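Local coordinates for methyltransferase-like protein of unknown function (Silicibacter pomeroyi DSS-3, PDB 3CVO) that is of unknown function but has the Rossmann-like fold of class I methyltransferases and probably uses S-adenosylmethionine as methyl donor, at residues Y37-S42 and R61-M66; V57-A62 and G90-W95; G96-D101 and R105-Y110. One frame throughout, in Å; residues are numbered along the deposited sequence. Where two conformers were deposited one is given.

Contact 1: Y37-S42 and R61-M66; sequences YGSGGS and RAWARM. With SO4 (sulfate ion), chain E; EDO (1,2-ethanediol), chain I.
Trp63 reaches from helix 61-73 to the glycine-rich loop at Ser39 and Gly40, and a single hydrogen bond carries the contact. NE1 donates to the backbone O of Ser39 at 3.0 Å in a nearly straight bond (166°); the acceptor lies close to the indole plane, whereas the donor stands well above the plane of the carbonyl. With CG anti to the backbone N (chi1 180°), the indole leaves its helix directed at the loop. Packing is slighter: the ring edge at CZ2 meets CA of Gly40 at 4.1 Å, and OG of Ser39 lies 3.5 Å from CD1, while its own hydrogen bond goes to Glu58. With an alanine in place of the tryptophan, the Ser39 carbonyl would probably lose this donor and a gap would open beside Gly40. On the exposed side of the helix, Arg65 grips a sulfate ion with two bonds, NH1 to O3 (2.9 Å) and NH2 to O4 (3.0 Å), and also binds an ethanediol; both are probably from the crystallisation liquor. The loop follows strand 33-37 and leads into helix 41-47, as does the glycine-rich cofactor loop of class I methyltransferases, and helix 61-73 flanks it just beyond strand 53-58.

Contact 2: V57-A62 and G90-W95; sequences VESDRA and GPTGDW. With EDO (1,2-ethanediol), chain P.
Ser59 and Asp60 lie against Thr92 where the chain leaves strand 53-58 for helix 61-73, and the irregular segment 90-95 passes alongside with its nearest CA atoms, those of Asp60 and Thr92, 6.1 Å apart. Polar links between the segments run through water. One water donates to O of Ser59 and O of Gly90, both at 2.7 Å; a second accepts from N of Arg61, donates to O of Ser59 and meets OG1 of Thr92, and a third links that hydroxyl with O of Gly93 and, weakly, with OD2 of Asp60. Thr92 touches directly through both branches: CG2 packs on O of Ser59 at 3.6 Å, and OG1 approaches CA of Asp60 at 3.7 Å. Its chi1 of 52° tucks OG1 in beside both its own N and C, where the second and third waters meet it. Asp60 is the N-cap of helix 61-73, its OD1 accepting from N of Trp63, and its N donates to OE2 of Glu58 at 3.0 Å, on the anti lone pair. An acidic residue at the end of the second strand, the place of Glu58, is a hallmark of Rossmann-like methyltransferases, where it commonly binds the ribose hydroxyls of S-adenosylmethionine; a role only inferred here.

Contact 3: G96-D101 and R105-Y110; sequences GHPVSD and RSYPDY. With EDO (1,2-ethanediol), chain F; EDO (1,2-ethanediol), chain G.
Tyr107 meets Pro98, Ser100 and Asp101 in a local, mixed polar and apolar contact within the long excursion between strand 81-86 and strand 125-128, where an irregular segment folds over the approach to helix 109-112. The phenol is the hub. Its OH donates to OD1 of Asp101 at 2.7 Å, on the anti lone pair of that oxygen, and O of Ser100 lies 3.0 Å from the same OH; both oxygens sit at the ring edge, near its plane. The carboxylate is turned 75° from the ring, and the two side chains cross at about a right angle. Pro98 supplies the apolar part, its CG coming obliquely to 3.6 Å from OH of Tyr107 and to 4.0 Å from CZ. With CG of Tyr107 anti to the carbonyl carbon (chi1 -74°), the ring extends from the type I turn of Ser106 to Asp109 toward segment 96-101. The turn itself is closed by N of Asp109 donating to O of Ser106 at 3.0 Å, and the tyrosine ring also meets that of Phe132. Arg105 NH2 forms a salt bridge with Asp101 of the second subunit, the reciprocal bridge joins Asp101 here to Arg105 there, and Trp104 of the second subunit packs on both Asp101 and Tyr107. Asp101 therefore divides its carboxylate, OD1 for the phenol of its own chain and OD2 for the neighbouring arginine. The two partners would probably stabilise its negative charge and fix its rotation, coupling the fold of this segment to the dimer interface.

Overall arrangement
The three contacts illustrate how chemistry follows place in a Rossmann-like fold. All are partly buried, contact 1 lying nearest the chain's centre (about 11 Å between centres, against 14 and 15 Å). Contacts 1 and 2 both use helix 61-73 and adjoin at the C-terminal ends of the parallel strands, with Glu58 of contact 2 hydrogen-bonded to Ser39 of contact 1; contact 3 lies by the second subunit. Contact 1 rests on one direct indole-to-carbonyl bond, contact 2 largely on water, and contact 3 on a phenol-carboxylate bond with intersubunit salt bridges nearby. Contacts 2 and 3 are tied by Ser59 hydrogen-bonded to Gly96 and by the backbone of Pro91 and Val99, while Tyr110 packs against Tyr37.

Contact 1: Y37-S42 and R61-M66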
loop_
_atom_site.group_PDB
_atom_site.type_symbol
_atom_site.label_atom_id
_atom_site.label_comp_id
_atom_site.label_asym_id
_atom_site.label_seq_id
_atom_site.Cartn_x
_atom_site.Cartn_y
_atom_site.Cartn_z
ATOM N N TYR A 37 0.336 9.441 17.340
ATOM C CA TYR A 37 1.511 9.344 16.479
ATOM C C TYR A 37 2.375 10.565 16.757
ATOM O O TYR A 37 1.939 11.685 16.542
ATOM C CB TYR A 37 1.079 9.332 15.034
ATOM C CG TYR A 37 0.293 8.128 14.564
ATOM C CD1 TYR A 37 0.927 6.992 14.133
ATOM C CD2 TYR A 37 -1.099 8.166 14.508
ATOM C CE1 TYR A 37 0.207 5.894 13.628
ATOM C CE2 TYR A 37 -1.836 7.097 14.004
ATOM C CZ TYR A 37 -1.170 5.955 13.563
ATOM O OH TYR A 37 -1.819 4.885 12.993
ATOM N N GLY A 38 3.575 10.341 17.266
ATOM C CA GLY A 38 4.373 11.408 17.843
ATOM C C GLY A 38 4.220 11.366 19.340
ATOM O O GLY A 38 3.136 11.121 19.846
ATOM N N SER A 39 5.322 11.482 20.053
ATOM C CA SER A 39 5.265 11.490 21.519
ATOM C C SER A 39 5.859 12.783 22.025
ATOM O O SER A 39 6.698 13.370 21.381
ATOM C CB SER A 39 5.963 10.265 22.125
ATOM O OG SER A 39 7.365 10.372 22.028
ATOM N N GLY A 40 5.396 13.219 23.183
ATOM C CA GLY A 40 5.887 14.439 23.815
ATOM C C GLY A 40 4.924 15.046 24.809
ATOM O O GLY A 40 4.343 14.375 25.669
ATOM N N GLY A 41 4.722 16.335 24.661
ATOM C CA GLY A 41 3.855 17.072 25.598
ATOM C C GLY A 41 2.461 16.482 25.702
ATOM O O GLY A 41 1.855 16.433 26.792
ATOM N N SER A 42 1.956 15.991 24.579
ATOM C CA SER A 42 0.566 15.507 24.524
ATOM C C SER A 42 0.443 14.258 25.382
ATOM O O SER A 42 -0.555 14.002 26.061
ATOM C CB SER A 42 0.150 15.193 23.083
ATOM O OG SER A 42 1.087 14.334 22.431
ATOM N N ARG A 61 14.353 7.046 18.285
ATOM C CA ARG A 61 14.660 6.106 19.349
ATOM C C ARG A 61 15.139 6.816 20.630
ATOM O O ARG A 61 14.759 6.448 21.755
ATOM C CB ARG A 61 15.717 5.105 18.898
ATOM C CG ARG A 61 15.987 4.049 19.947
ATOM C CD ARG A 61 16.865 2.905 19.464
ATOM N NE ARG A 61 16.631 1.713 20.276
ATOM C CZ ARG A 61 17.139 0.517 20.013
ATOM N NH1 ARG A 61 17.924 0.347 18.956
ATOM N NH2 ARG A 61 16.856 -0.511 20.801
ATOM N N ALA A 62 16.006 7.806 20.449
ATOM C CA ALA A 62 16.606 8.522 21.595
ATOM C C ALA A 62 15.568 9.348 22.343
ATOM O O ALA A 62 15.570 9.412 23.574
ATOM C CB ALA A 62 17.819 9.363 21.156
ATOM N N TRP A 63 14.633 9.908 21.597
ATOM C CA TRP A 63 13.514 10.606 22.208
ATOM C C TRP A 63 12.556 9.633 22.890
ATOM O O TRP A 63 12.113 9.894 23.999
ATOM C CB TRP A 63 12.795 11.462 21.181
ATOM C CG TRP A 63 11.641 12.213 21.696
ATOM C CD1 TRP A 63 10.348 12.019 21.357
ATOM C CD2 TRP A 63 11.656 13.316 22.621
ATOM N NE1 TRP A 63 9.554 12.921 21.995
ATOM C CE2 TRP A 63 10.329 13.737 22.772
ATOM C CE3 TRP A 63 12.658 13.984 23.328
ATOM C CZ2 TRP A 63 9.949 14.778 23.643
ATOM C CZ3 TRP A 63 12.287 15.024 24.184
ATOM C CH2 TRP A 63 10.938 15.406 24.332
ATOM N N ALA A 64 12.293 8.479 22.280
ATOM C CA ALA A 64 11.471 7.474 22.946
ATOM C C ALA A 64 12.087 7.075 24.288
ATOM O O ALA A 64 11.399 6.931 25.280
ATOM C CB ALA A 64 11.232 6.207 22.046
ATOM N N ARG A 65 13.403 6.962 24.314
ATOM C CA ARG A 65 14.127 6.558 25.527
ATOM C C ARG A 65 13.977 7.639 26.599
ATOM O O ARG A 65 13.708 7.366 27.774
ATOM C CB ARG A 65 15.595 6.328 25.219
ATOM C CG ARG A 65 16.362 5.700 26.337
ATOM C CD ARG A 65 17.835 5.668 25.968
ATOM N NE ARG A 65 18.072 4.738 24.862
ATOM C CZ ARG A 65 18.585 5.065 23.676
ATOM N NH1 ARG A 65 18.934 6.311 23.400
ATOM N NH2 ARG A 65 18.746 4.121 22.751
HETATM N N MSE A 66 14.072 8.877 26.169
HETATM C CA MSE A 66 13.811 10.006 27.094
HETATM C C MSE A 66 12.386 10.018 27.647
HETATM O O MSE A 66 12.195 10.264 28.825
HETATM C CB MSE A 66 14.132 11.353 26.442
HETATM C CG MSE A 66 15.609 11.568 26.339
HETATM SE SE MSE A 66 16.108 13.233 25.418
HETATM C CE MSE A 66 15.365 14.480 26.717
HETATM S S SO4 E . 20.140 6.193 19.782
HETATM O O1 SO4 E . 21.237 5.302 19.394
HETATM O O2 SO4 E . 19.882 7.184 18.726
HETATM O O3 SO4 E . 20.516 6.890 21.014
HETATM O O4 SO4 E . 18.949 5.398 20.027
HETATM C C1 EDO I . 17.777 0.510 23.856
HETATM O O1 EDO I . 17.362 1.764 23.325
HETATM C C2 EDO I . 17.816 0.690 25.354
HETATM O O2 EDO I . 16.926 1.766 25.654
#

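Contact 2: V57-A62 and G90-W95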
loop_
_atom_site.group_PDB
_atom_site.type_symbol
_atom_site.label_atom_id
_atom_site.label_comp_id
_atom_site.label_asym_id
_atom_site.label_seq_id
_atom_site.Cartn_x
_atom_site.Cartn_y
_atom_site.Cartn_z
ATOM N N VAL A 57 3.265 6.199 19.187
ATOM C CA VAL A 57 4.166 5.702 18.159
ATOM C C VAL A 57 5.234 6.751 17.932
ATOM O O VAL A 57 4.978 7.930 17.720
ATOM C CB VAL A 57 3.372 5.399 16.806
ATOM C CG1 VAL A 57 4.353 5.056 15.618
ATOM C CG2 VAL A 57 2.295 4.329 17.043
ATOM N N GLU A 58 6.476 6.318 17.975
ATOM C CA GLU A 58 7.583 7.270 17.925
ATOM C C GLU A 58 8.749 6.752 17.063
ATOM O O GLU A 58 9.221 5.654 17.281
ATOM C CB GLU A 58 8.081 7.505 19.369
ATOM C CG GLU A 58 9.280 8.455 19.522
ATOM C CD GLU A 58 9.030 9.820 18.867
ATOM O OE1 GLU A 58 8.052 10.472 19.267
ATOM O OE2 GLU A 58 9.778 10.173 17.924
ATOM N N SER A 59 9.217 7.590 16.136
ATOM C CA SER A 59 10.286 7.209 15.200
ATOM C C SER A 59 11.713 7.490 15.733
ATOM O O SER A 59 12.672 6.858 15.288
ATOM C CB SER A 59 10.103 7.931 13.836
ATOM O OG SER A 59 10.029 9.333 14.002
ATOM N N ASP A 60 11.838 8.412 16.686
ATOM C CA ASP A 60 13.147 8.855 17.224
ATOM C C ASP A 60 13.444 7.993 18.448
ATOM O O ASP A 60 12.860 8.169 19.500
ATOM C CB ASP A 60 13.092 10.351 17.561
ATOM C CG ASP A 60 14.411 10.924 18.079
ATOM O OD1 ASP A 60 15.239 10.218 18.672
ATOM O OD2 ASP A 60 14.602 12.139 17.902
ATOM N N ARG A 61 14.353 7.046 18.285
ATOM C CA ARG A 61 14.660 6.106 19.349
ATOM C C ARG A 61 15.139 6.816 20.630
ATOM O O ARG A 61 14.759 6.448 21.755
ATOM C CB ARG A 61 15.717 5.105 18.898
ATOM C CG ARG A 61 15.987 4.049 19.947
ATOM C CD ARG A 61 16.865 2.905 19.464
ATOM N NE ARG A 61 16.631 1.713 20.276
ATOM C CZ ARG A 61 17.139 0.517 20.013
ATOM N NH1 ARG A 61 17.924 0.347 18.956
ATOM N NH2 ARG A 61 16.856 -0.511 20.801
ATOM N N ALA A 62 16.006 7.806 20.449
ATOM C CA ALA A 62 16.606 8.522 21.595
ATOM C C ALA A 62 15.568 9.348 22.343
ATOM O O ALA A 62 15.570 9.412 23.574
ATOM C CB ALA A 62 17.819 9.363 21.156
ATOM N N GLY A 90 14.471 3.649 10.364
ATOM C CA GLY A 90 15.873 3.946 10.134
ATOM C C GLY A 90 16.369 5.095 10.994
ATOM O O GLY A 90 15.626 5.697 11.754
ATOM N N PRO A 91 17.646 5.420 10.867
ATOM C CA PRO A 91 18.154 6.555 11.649
ATOM C C PRO A 91 17.473 7.867 11.320
ATOM O O PRO A 91 17.143 8.151 10.176
ATOM C CB PRO A 91 19.639 6.593 11.294
ATOM C CG PRO A 91 19.996 5.135 11.034
ATOM C CD PRO A 91 18.719 4.526 10.394
ATOM N N THR A 92 17.294 8.679 12.350
ATOM C CA THR A 92 16.476 9.857 12.254
ATOM C C THR A 92 17.257 11.093 12.655
ATOM O O THR A 92 18.273 11.015 13.339
ATOM C CB THR A 92 15.209 9.760 13.158
ATOM O OG1 THR A 92 15.613 9.426 14.490
ATOM C CG2 THR A 92 14.165 8.716 12.611
ATOM N N GLY A 93 16.775 12.229 12.178
ATOM C CA GLY A 93 17.325 13.529 12.550
ATOM C C GLY A 93 16.235 14.346 13.195
ATOM O O GLY A 93 15.512 13.873 14.068
ATOM N N ASP A 94 16.061 15.557 12.711
ATOM C CA ASP A 94 15.099 16.464 13.351
ATOM C C ASP A 94 13.699 15.919 13.186
ATOM O O ASP A 94 13.314 15.436 12.107
ATOM C CB ASP A 94 15.178 17.879 12.777
ATOM C CG ASP A 94 16.480 18.591 13.155
ATOM O OD1 ASP A 94 17.049 18.293 14.234
ATOM O OD2 ASP A 94 16.929 19.432 12.349
ATOM N N TRP A 95 12.954 16.004 14.278
ATOM C CA TRP A 95 11.516 15.754 14.233
ATOM C C TRP A 95 11.216 14.331 13.849
ATOM O O TRP A 95 10.134 14.026 13.368
ATOM C CB TRP A 95 10.874 16.717 13.238
ATOM C CG TRP A 95 11.067 18.162 13.648
ATOM C CD1 TRP A 95 11.508 19.192 12.865
ATOM C CD2 TRP A 95 10.838 18.720 14.955
ATOM N NE1 TRP A 95 11.557 20.361 13.603
ATOM C CE2 TRP A 95 11.152 20.094 14.886
ATOM C CE3 TRP A 95 10.388 18.189 16.173
ATOM C CZ2 TRP A 95 11.032 20.944 15.986
ATOM C CZ3 TRP A 95 10.271 19.039 17.267
ATOM C CH2 TRP A 95 10.595 20.398 17.165
HETATM C C1 EDO P . 16.726 14.888 20.649
HETATM O O1 EDO P . 15.694 15.291 21.552
HETATM C C2 EDO P . 16.128 13.975 19.591
HETATM O O2 EDO P . 16.745 12.683 19.673
HETATM O O HOH W 1 13.554 5.116 13.395
HETATM O O HOH W 2 15.924 6.930 15.685
HETATM O O HOH W 3 15.749 11.934 15.570
#

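Contact 3: G96-D101 and R105-Y110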
loop_
_atom_site.group_PDB
_atom_site.type_symbol
_atom_site.label_atom_id
_atom_site.label_comp_id
_atom_site.label_asym_id
_atom_site.label_seq_id
_atom_site.Cartn_x
_atom_site.Cartn_y
_atom_site.Cartn_z
ATOM N N GLY A 96 12.201 13.469 14.089
ATOM C CA GLY A 96 12.034 12.032 13.945
ATOM C C GLY A 96 11.965 11.640 12.496
ATOM O O GLY A 96 11.427 10.584 12.121
ATOM N N HIS A 97 12.524 12.524 11.681
ATOM C CA HIS A 97 12.591 12.356 10.247
ATOM C C HIS A 97 13.775 11.459 9.827
ATOM O O HIS A 97 14.895 11.669 10.258
ATOM C CB HIS A 97 12.680 13.706 9.562
ATOM C CG HIS A 97 12.009 13.724 8.231
ATOM N ND1 HIS A 97 12.663 13.384 7.060
ATOM C CD2 HIS A 97 10.724 13.974 7.888
ATOM C CE1 HIS A 97 11.813 13.445 6.048
ATOM N NE2 HIS A 97 10.628 13.791 6.526
ATOM N N PRO A 98 13.524 10.452 8.966
ATOM C CA PRO A 98 14.642 9.611 8.583
ATOM C C PRO A 98 15.644 10.404 7.755
ATOM O O PRO A 98 15.248 11.220 6.921
ATOM C CB PRO A 98 13.998 8.485 7.741
ATOM C CG PRO A 98 12.572 8.873 7.544
ATOM C CD PRO A 98 12.248 10.050 8.354
ATOM N N VAL A 99 16.911 10.191 8.051
ATOM C CA VAL A 99 17.993 10.916 7.415
ATOM C C VAL A 99 18.297 10.334 6.021
ATOM O O VAL A 99 18.937 10.986 5.193
ATOM C CB VAL A 99 19.287 10.952 8.244
ATOM C CG1 VAL A 99 19.030 11.561 9.633
ATOM C CG2 VAL A 99 19.952 9.572 8.334
ATOM N N SER A 100 17.880 9.105 5.787
ATOM C CA SER A 100 17.921 8.526 4.417
ATOM C C SER A 100 16.732 7.642 4.201
ATOM O O SER A 100 15.881 7.507 5.046
ATOM C CB SER A 100 19.164 7.685 4.168
ATOM O OG SER A 100 19.042 6.444 4.839
ATOM N N ASP A 101 16.689 7.013 3.043
ATOM C CA ASP A 101 15.605 6.067 2.763
ATOM C C ASP A 101 16.034 4.615 2.877
ATOM O O ASP A 101 15.396 3.744 2.298
ATOM C CB ASP A 101 14.988 6.320 1.401
ATOM C CG ASP A 101 14.199 7.620 1.347
ATOM O OD1 ASP A 101 13.493 7.984 2.325
ATOM O OD2 ASP A 101 14.349 8.295 0.316
ATOM N N ARG A 105 11.437 0.189 3.057
ATOM C CA ARG A 105 10.524 -1.000 3.036
ATOM C C ARG A 105 9.800 -1.127 4.360
ATOM O O ARG A 105 8.791 -1.779 4.422
ATOM C CB ARG A 105 11.273 -2.291 2.702
ATOM C CG ARG A 105 11.800 -2.328 1.273
ATOM C CD ARG A 105 12.768 -3.450 1.034
ATOM N NE ARG A 105 13.446 -3.369 -0.247
ATOM C CZ ARG A 105 14.590 -2.723 -0.432
ATOM N NH1 ARG A 105 15.156 -2.070 0.573
ATOM N NH2 ARG A 105 15.125 -2.681 -1.634
ATOM N N SER A 106 10.260 -0.399 5.376
ATOM C CA SER A 106 9.641 -0.412 6.713
ATOM C C SER A 106 8.770 0.790 7.000
ATOM O O SER A 106 8.081 0.857 8.017
ATOM C CB SER A 106 10.697 -0.516 7.810
ATOM O OG SER A 106 11.406 -1.728 7.689
ATOM N N TYR A 107 8.691 1.711 6.064
ATOM C CA TYR A 107 7.962 2.943 6.336
ATOM C C TYR A 107 6.482 2.734 6.720
ATOM O O TYR A 107 5.965 3.427 7.610
ATOM C CB TYR A 107 8.060 3.956 5.189
ATOM C CG TYR A 107 9.388 4.664 5.050
ATOM C CD1 TYR A 107 10.352 4.583 6.022
ATOM C CD2 TYR A 107 9.637 5.481 3.950
ATOM C CE1 TYR A 107 11.543 5.268 5.888
ATOM C CE2 TYR A 107 10.824 6.165 3.804
ATOM C CZ TYR A 107 11.776 6.067 4.783
ATOM O OH TYR A 107 12.966 6.793 4.668
ATOM N N PRO A 108 5.778 1.804 6.032
ATOM C CA PRO A 108 4.375 1.579 6.336
ATOM C C PRO A 108 4.103 1.128 7.761
ATOM O O PRO A 108 3.005 1.295 8.274
ATOM C CB PRO A 108 3.969 0.525 5.295
ATOM C CG PRO A 108 4.977 0.714 4.176
ATOM C CD PRO A 108 6.225 0.933 4.916
ATOM N N ASP A 109 5.131 0.618 8.404
ATOM C CA ASP A 109 4.994 0.153 9.799
ATOM C C ASP A 109 4.602 1.295 10.695
ATOM O O ASP A 109 3.953 1.084 11.696
ATOM C CB ASP A 109 6.313 -0.360 10.355
ATOM C CG ASP A 109 6.780 -1.660 9.743
ATOM O OD1 ASP A 109 6.095 -2.259 8.900
ATOM O OD2 ASP A 109 7.905 -2.072 10.104
ATOM N N TYR A 110 5.050 2.501 10.355
ATOM C CA TYR A 110 4.817 3.673 11.227
ATOM C C TYR A 110 3.313 3.977 11.311
ATOM O O TYR A 110 2.731 3.924 12.411
ATOM C CB TYR A 110 5.642 4.863 10.816
ATOM C CG TYR A 110 5.538 6.048 11.705
ATOM C CD1 TYR A 110 4.425 6.899 11.619
ATOM C CD2 TYR A 110 6.501 6.336 12.634
ATOM C CE1 TYR A 110 4.311 7.981 12.434
ATOM C CE2 TYR A 110 6.407 7.439 13.415
ATOM C CZ TYR A 110 5.308 8.271 13.324
ATOM O OH TYR A 110 5.217 9.394 14.122
HETATM C C1 EDO F . 20.186 5.447 7.651
HETATM O O1 EDO F . 20.173 6.752 7.056
HETATM C C2 EDO F . 21.143 4.429 7.035
HETATM O O2 EDO F . 21.099 3.159 7.710
HETATM C C1 EDO G . 18.059 0.024 0.929
HETATM O O1 EDO G . 17.904 -0.929 -0.147
HETATM C C2 EDO G . 18.399 -0.634 2.251
HETATM O O2 EDO G . 19.482 -1.563 2.077
#